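Local coordinates for protein CRISPR-associated endoribonuclease Cas2 (Thermococcus onnurineus, PDB 5G4D) that probably acts as a magnesium-dependent, single-strand-specific endoribonuclease and, as a homodimer paired with Cas1, belongs to the CRISPR adaptive immune system, at residues Val17-Val20 / Lys21-Leu24; Thr41-Glu44 / Phe45-Lys49. All coordinates share one frame; numbering follows the deposited sequence.

Contact 1: residues Val17-Val20 / Lys21-Leu24; sequences VNRV and KKFL. Unlike the reference sequence in segment 17-20: R19 (reference Lys).
V17 accepts K21 N at its carbonyl O over 2.9 Å, and this i to i+4 bond opens the first turns of helix 17-25, the first helix of the Cas2 ferredoxin-like fold. The next residue, N18, adds a side-chain link to the backbone bond between its O and K22 N. Its amide and the K21 chain run side by side in the same direction, and OD1 takes a hydrogen bond from K21 NZ at 3.1 Å, with the ammonium tilted 30° from the amide plane. A bend at chi3 (64°) in an otherwise extended K21 chain turns NZ back to that oxygen. R19 O receives F23 N, while its guanidinium lies obliquely beside K22: NH2 is 3.0 Å from K22 NZ, two donors and like charges on the exposed side of the helix, with R26 adding a third positive group near K22. R19 departs from the reference sequence, which has lysine here. V20 closes the run by accepting L24 N at 3.0 Å, and its CG1 lies 4.1 Å from L24 CD1, two apolar branches pointing the same way. V20 and L24 form the buried side: both rest on Y10 of strand 4-11, and V20 also meets L52 and L55, and L24 meets I48, of helix 42-55.

Contact 2: residues Thr41-Glu44 / Phe45-Lys49; sequences TLAE and FERIK
E44 swings its CG anti to the backbone N (chi1 169°) and then bends at chi2, while R47 takes the other course, CG beside its backbone N and a bend at chi3; the two chains therefore cross at about a right angle, one turn apart. This is the capped N-terminal end of helix 42-55, the second helix of the ferredoxin-like fold. T41 is the N-cap: its OG1 accepts E44 N at 2.9 Å, and its carbonyl O accepts F45 N, so the loop residue serves two amides of the first turn. Backbone bonds from E46 N to L42 O and from R47 N to A43 O carry the helix on.

The E44–R47 salt bridge runs between OE1 and NH2 at 2.8 Å, but its hydrogen bond is weak, bent to 126° at the hydrogen, with the carboxylate and guanidinium planes 58° apart. The guanidinium folds back over the helix, and E44 CA sits 3.5 Å above its plane, toward the rim. The other carboxylate oxygen, OE2, is hydrogen-bonded to H27 ND1, so E44 also ties this helix to the loop after helix 17-25. On the inner side F45 and I48 reach V40 of strand 35-40, and F45 also packs on E75 of the second subunit, and the carboxylate of that E75 forms a salt bridge with K49 NZ. I48 N binds E44 O at 2.8 Å, and I48 CD1 ends 4.0 Å from E44 CG.

How the contacts relate
Contacts 1 and 2 follow one another along the chain, with strands 29-32 and 35-40 between them, and belong to the two helices on one side of the antiparallel sheet. Both split into a buried apolar side and an exposed polar one, yet the polar chemistry differs: contact 1 gathers positive groups and one amide–ammonium bond, whereas contact 2 pairs opposite charges and carries the helix cap. Contact 1 stays within its own subunit and lies nearer the predicted magnesium site; contact 2 is remote from it but reaches the second subunit. The two helices touch where F23 CE2 lies 3.6 Å from I48 O and L24 CD2 packs against I48 CG2 at 3.9 Å.

Contact 1: residues Val17-Val20 / Lys21-Leu24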
ATOM      1  N   VAL A  17     -15.422   1.222   6.510  1.00 18.62           N
ATOM      2  CA  VAL A  17     -14.430   0.966   5.469  1.00 21.47           C
ATOM      3  C   VAL A  17     -15.040   1.130   4.084  1.00 24.24           C
ATOM      4  O   VAL A  17     -14.410   1.692   3.177  1.00 22.49           O
ATOM      5  CB  VAL A  17     -13.786  -0.424   5.653  1.00 21.72           C
ATOM      6  CG1 VAL A  17     -14.811  -1.556   5.501  1.00 20.22           C
ATOM      7  CG2 VAL A  17     -12.616  -0.596   4.665  1.00 23.48           C
ATOM      8  N   ASN A  18     -16.283   0.691   3.900  1.00 21.22           N
ATOM      9  CA  ASN A  18     -16.844   0.708   2.560  1.00 23.25           C
ATOM     10  C   ASN A  18     -17.234   2.116   2.108  1.00 21.90           C
ATOM     11  O   ASN A  18     -17.250   2.373   0.901  1.00 25.05           O
ATOM     12  CB  ASN A  18     -18.006  -0.295   2.483  1.00 29.70           C
ATOM     13  CG  ASN A  18     -17.510  -1.758   2.479  1.00 29.83           C
ATOM     14  OD1 ASN A  18     -16.719  -2.153   1.615  1.00 30.42           O
ATOM     15  ND2 ASN A  18     -17.947  -2.548   3.461  1.00 26.79           N
ATOM     16  N   ARG A  19     -17.476   3.050   3.034  1.00 20.88           N
ATOM     17  CA  ARG A  19     -17.633   4.447   2.630  1.00 23.46           C
ATOM     18  C   ARG A  19     -16.296   5.074   2.234  1.00 22.65           C
ATOM     19  O   ARG A  19     -16.256   5.929   1.340  1.00 21.20           O
ATOM     20  CB  ARG A  19     -18.278   5.259   3.752  1.00 30.18           C
ATOM     21  CG  ARG A  19     -19.729   4.875   4.052  1.00 35.40           C
ATOM     22  CD  ARG A  19     -20.585   6.112   4.287  1.00 39.36           C
ATOM     23  NE  ARG A  19     -20.622   6.975   3.106  1.00 46.13           N
ATOM     24  CZ  ARG A  19     -21.518   6.872   2.127  1.00 51.08           C
ATOM     25  NH1 ARG A  19     -22.465   5.940   2.186  1.00 50.76           N
ATOM     26  NH2 ARG A  19     -21.471   7.703   1.089  1.00 50.19           N
ATOM     27  N   VAL A  20     -15.202   4.669   2.878  1.00 20.35           N
ATOM     28  CA  VAL A  20     -13.879   5.141   2.455  1.00 17.40           C
ATOM     29  C   VAL A  20     -13.552   4.627   1.057  1.00 19.49           C
ATOM     30  O   VAL A  20     -13.065   5.376   0.199  1.00 18.81           O
ATOM     31  CB  VAL A  20     -12.810   4.724   3.480  1.00 16.60           C
ATOM     32  CG1 VAL A  20     -11.395   4.904   2.900  1.00 18.63           C
ATOM     33  CG2 VAL A  20     -12.961   5.536   4.753  1.00 18.01           C
ATOM     34  N   LYS A  21     -13.804   3.330   0.813  1.00 19.52           N
ATOM     35  CA  LYS A  21     -13.595   2.756  -0.513  1.00 19.43           C
ATOM     36  C   LYS A  21     -14.377   3.519  -1.581  1.00 20.87           C
ATOM     37  O   LYS A  21     -13.836   3.877  -2.634  1.00 21.23           O
ATOM     38  CB  LYS A  21     -13.998   1.278  -0.502  1.00 20.80           C
ATOM     39  CG  LYS A  21     -13.928   0.599  -1.870  1.00 23.97           C
ATOM     40  CD  LYS A  21     -14.342  -0.876  -1.774  1.00 27.41           C
ATOM     41  CE  LYS A  21     -15.803  -1.022  -1.363  1.00 33.54           C
ATOM     42  NZ  LYS A  21     -16.288  -2.441  -1.447  1.00 38.14           N
ATOM     43  N   LYS A  22     -15.666   3.775  -1.327  1.00 19.81           N
ATOM     44  CA  LYS A  22     -16.490   4.436  -2.336  1.00 20.37           C
ATOM     45  C   LYS A  22     -16.003   5.852  -2.614  1.00 22.27           C
ATOM     46  O   LYS A  22     -16.007   6.300  -3.767  1.00 23.23           O
ATOM     47  CB  LYS A  22     -17.964   4.445  -1.899  1.00 23.59           C
ATOM     48  CG  LYS A  22     -18.933   4.847  -3.007  1.00 32.75           C
ATOM     49  CD  LYS A  22     -20.385   4.497  -2.640  1.00 34.68           C
ATOM     50  CE  LYS A  22     -20.879   5.310  -1.448  1.00 41.93           C
ATOM     51  NZ  LYS A  22     -20.879   6.782  -1.706  1.00 47.08           N
ATOM     52  N   PHE A  23     -15.557   6.565  -1.574  1.00 20.12           N
ATOM     53  CA  PHE A  23     -15.025   7.914  -1.764  1.00 18.88           C
ATOM     54  C   PHE A  23     -13.750   7.890  -2.597  1.00 22.15           C
ATOM     55  O   PHE A  23     -13.580   8.697  -3.519  1.00 23.33           O
ATOM     56  CB  PHE A  23     -14.769   8.580  -0.408  1.00 18.04           C
ATOM     57  CG  PHE A  23     -14.037   9.902  -0.497  1.00 21.25           C
ATOM     58  CD1 PHE A  23     -14.703  11.056  -0.883  1.00 21.90           C
ATOM     59  CD2 PHE A  23     -12.690   9.991  -0.174  1.00 21.36           C
ATOM     60  CE1 PHE A  23     -14.034  12.275  -0.960  1.00 20.75           C
ATOM     61  CE2 PHE A  23     -12.005  11.199  -0.257  1.00 20.16           C
ATOM     62  CZ  PHE A  23     -12.684  12.350  -0.645  1.00 22.59           C
ATOM     63  N   LEU A  24     -12.824   6.983  -2.278  1.00 18.63           N
ATOM     64  CA  LEU A  24     -11.554   6.991  -2.996  1.00 17.20           C
ATOM     65  C   LEU A  24     -11.723   6.546  -4.445  1.00 19.28           C
ATOM     66  O   LEU A  24     -10.954   6.977  -5.315  1.00 18.27           O
ATOM     67  CB  LEU A  24     -10.528   6.123  -2.262  1.00 17.24           C
ATOM     68  CG  LEU A  24      -9.982   6.749  -0.967  1.00 16.71           C
ATOM     69  CD1 LEU A  24      -9.038   5.772  -0.282  1.00 13.19           C
ATOM     70  CD2 LEU A  24      -9.272   8.084  -1.196  1.00 17.02           C
TER

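Contact 2: residues Thr41-Glu44 / Phe45-Lys49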
ATOM      1  N   THR A  41      -3.470  16.966  -8.136  1.00 19.48           N
ATOM      2  CA  THR A  41      -3.007  18.298  -7.814  1.00 17.27           C
ATOM      3  C   THR A  41      -2.910  18.454  -6.300  1.00 20.49           C
ATOM      4  O   THR A  41      -3.445  17.648  -5.533  1.00 18.64           O
ATOM      5  CB  THR A  41      -3.963  19.353  -8.375  1.00 19.53           C
ATOM      6  OG1 THR A  41      -5.212  19.248  -7.685  1.00 20.20           O
ATOM      7  CG2 THR A  41      -4.198  19.102  -9.854  1.00 21.24           C
ATOM      8  N   LEU A  42      -2.202  19.500  -5.873  1.00 18.95           N
ATOM      9  CA  LEU A  42      -2.120  19.806  -4.448  1.00 21.29           C
ATOM     10  C   LEU A  42      -3.498  20.078  -3.863  1.00 22.61           C
ATOM     11  O   LEU A  42      -3.800  19.647  -2.744  1.00 19.55           O
ATOM     12  CB  LEU A  42      -1.205  21.009  -4.223  1.00 27.04           C
ATOM     13  CG  LEU A  42       0.139  20.725  -3.558  1.00 32.31           C
ATOM     14  CD1 LEU A  42       0.853  19.623  -4.287  1.00 27.83           C
ATOM     15  CD2 LEU A  42       0.984  21.989  -3.517  1.00 28.70           C
ATOM     16  N   ALA A  43      -4.337  20.818  -4.597  1.00 20.05           N
ATOM     17  CA  ALA A  43      -5.688  21.099  -4.118  1.00 23.02           C
ATOM     18  C   ALA A  43      -6.523  19.829  -4.041  1.00 22.51           C
ATOM     19  O   ALA A  43      -7.323  19.658  -3.110  1.00 21.45           O
ATOM     20  CB  ALA A  43      -6.365  22.126  -5.025  1.00 24.66           C
ATOM     21  N   GLU A  44      -6.364  18.932  -5.021  1.00 20.14           N
ATOM     22  CA  GLU A  44      -7.109  17.681  -4.996  1.00 19.77           C
ATOM     23  C   GLU A  44      -6.628  16.793  -3.856  1.00 22.09           C
ATOM     24  O   GLU A  44      -7.441  16.138  -3.194  1.00 21.18           O
ATOM     25  CB  GLU A  44      -7.001  16.973  -6.352  1.00 22.80           C
ATOM     26  CG  GLU A  44      -7.511  15.530  -6.400  1.00 25.26           C
ATOM     27  CD  GLU A  44      -9.020  15.423  -6.546  1.00 31.91           C
ATOM     28  OE1 GLU A  44      -9.714  16.451  -6.392  1.00 34.61           O
ATOM     29  OE2 GLU A  44      -9.515  14.302  -6.821  1.00 32.14           O
ATOM     30  N   PHE A  45      -5.316  16.782  -3.582  1.00 19.38           N
ATOM     31  CA  PHE A  45      -4.841  16.054  -2.409  1.00 20.68           C
ATOM     32  C   PHE A  45      -5.474  16.594  -1.130  1.00 24.58           C
ATOM     33  O   PHE A  45      -5.872  15.817  -0.253  1.00 20.90           O
ATOM     34  CB  PHE A  45      -3.315  16.105  -2.292  1.00 26.23           C
ATOM     35  CG  PHE A  45      -2.831  15.682  -0.937  1.00 28.24           C
ATOM     36  CD1 PHE A  45      -2.874  14.348  -0.567  1.00 31.40           C
ATOM     37  CD2 PHE A  45      -2.410  16.617  -0.011  1.00 28.47           C
ATOM     38  CE1 PHE A  45      -2.469  13.952   0.697  1.00 31.76           C
ATOM     39  CE2 PHE A  45      -2.007  16.232   1.251  1.00 32.26           C
ATOM     40  CZ  PHE A  45      -2.040  14.897   1.607  1.00 32.76           C
ATOM     41  N   GLU A  46      -5.590  17.922  -1.006  1.00 21.43           N
ATOM     42  CA  GLU A  46      -6.208  18.490   0.189  1.00 23.68           C
ATOM     43  C   GLU A  46      -7.662  18.058   0.314  1.00 21.62           C
ATOM     44  O   GLU A  46      -8.151  17.824   1.425  1.00 20.05           O
ATOM     45  CB  GLU A  46      -6.116  20.020   0.174  1.00 26.00           C
ATOM     46  CG  GLU A  46      -4.712  20.555   0.348  1.00 26.64           C
ATOM     47  CD  GLU A  46      -4.074  20.125   1.658  1.00 29.60           C
ATOM     48  OE1 GLU A  46      -4.787  20.024   2.676  1.00 32.22           O
ATOM     49  OE2 GLU A  46      -2.849  19.883   1.667  1.00 35.60           O
ATOM     50  N   ARG A  47      -8.367  17.960  -0.814  1.00 18.33           N
ATOM     51  CA  ARG A  47      -9.766  17.555  -0.786  1.00 20.56           C
ATOM     52  C   ARG A  47      -9.900  16.073  -0.468  1.00 21.30           C
ATOM     53  O   ARG A  47     -10.840  15.662   0.226  1.00 19.93           O
ATOM     54  CB  ARG A  47     -10.434  17.882  -2.121  1.00 25.12           C
ATOM     55  CG  ARG A  47     -10.792  19.358  -2.267  1.00 28.26           C
ATOM     56  CD  ARG A  47     -11.721  19.614  -3.446  1.00 30.58           C
ATOM     57  NE  ARG A  47     -11.197  19.113  -4.718  1.00 35.78           N
ATOM     58  CZ  ARG A  47     -10.237  19.716  -5.413  1.00 32.27           C
ATOM     59  NH1 ARG A  47      -9.681  20.819  -4.937  1.00 34.82           N
ATOM     60  NH2 ARG A  47      -9.814  19.216  -6.567  1.00 32.24           N
ATOM     61  N   ILE A  48      -8.975  15.255  -0.975  1.00 20.07           N
ATOM     62  CA  ILE A  48      -8.977  13.836  -0.627  1.00 20.38           C
ATOM     63  C   ILE A  48      -8.733  13.661   0.866  1.00 18.39           C
ATOM     64  O   ILE A  48      -9.431  12.897   1.543  1.00 19.52           O
ATOM     65  CB  ILE A  48      -7.926  13.078  -1.450  1.00 18.61           C
ATOM     66  CG1 ILE A  48      -8.352  12.995  -2.917  1.00 17.57           C
ATOM     67  CG2 ILE A  48      -7.710  11.656  -0.858  1.00 17.49           C
ATOM     68  CD1 ILE A  48      -7.266  12.426  -3.843  1.00 18.99           C
ATOM     69  N   LYS A  49      -7.714  14.344   1.388  1.00 19.22           N
ATOM     70  CA  LYS A  49      -7.427  14.274   2.818  1.00 20.31           C
ATOM     71  C   LYS A  49      -8.630  14.718   3.643  1.00 22.05           C
ATOM     72  O   LYS A  49      -9.001  14.061   4.622  1.00 20.71           O
ATOM     73  CB  LYS A  49      -6.196  15.122   3.143  1.00 20.77           C
ATOM     74  CG  LYS A  49      -5.933  15.282   4.629  1.00 25.22           C
ATOM     75  CD  LYS A  49      -4.692  16.116   4.877  1.00 26.98           C
ATOM     76  CE  LYS A  49      -4.588  16.513   6.343  1.00 30.78           C
ATOM     77  NZ  LYS A  49      -3.373  17.347   6.588  1.00 26.56           N
TER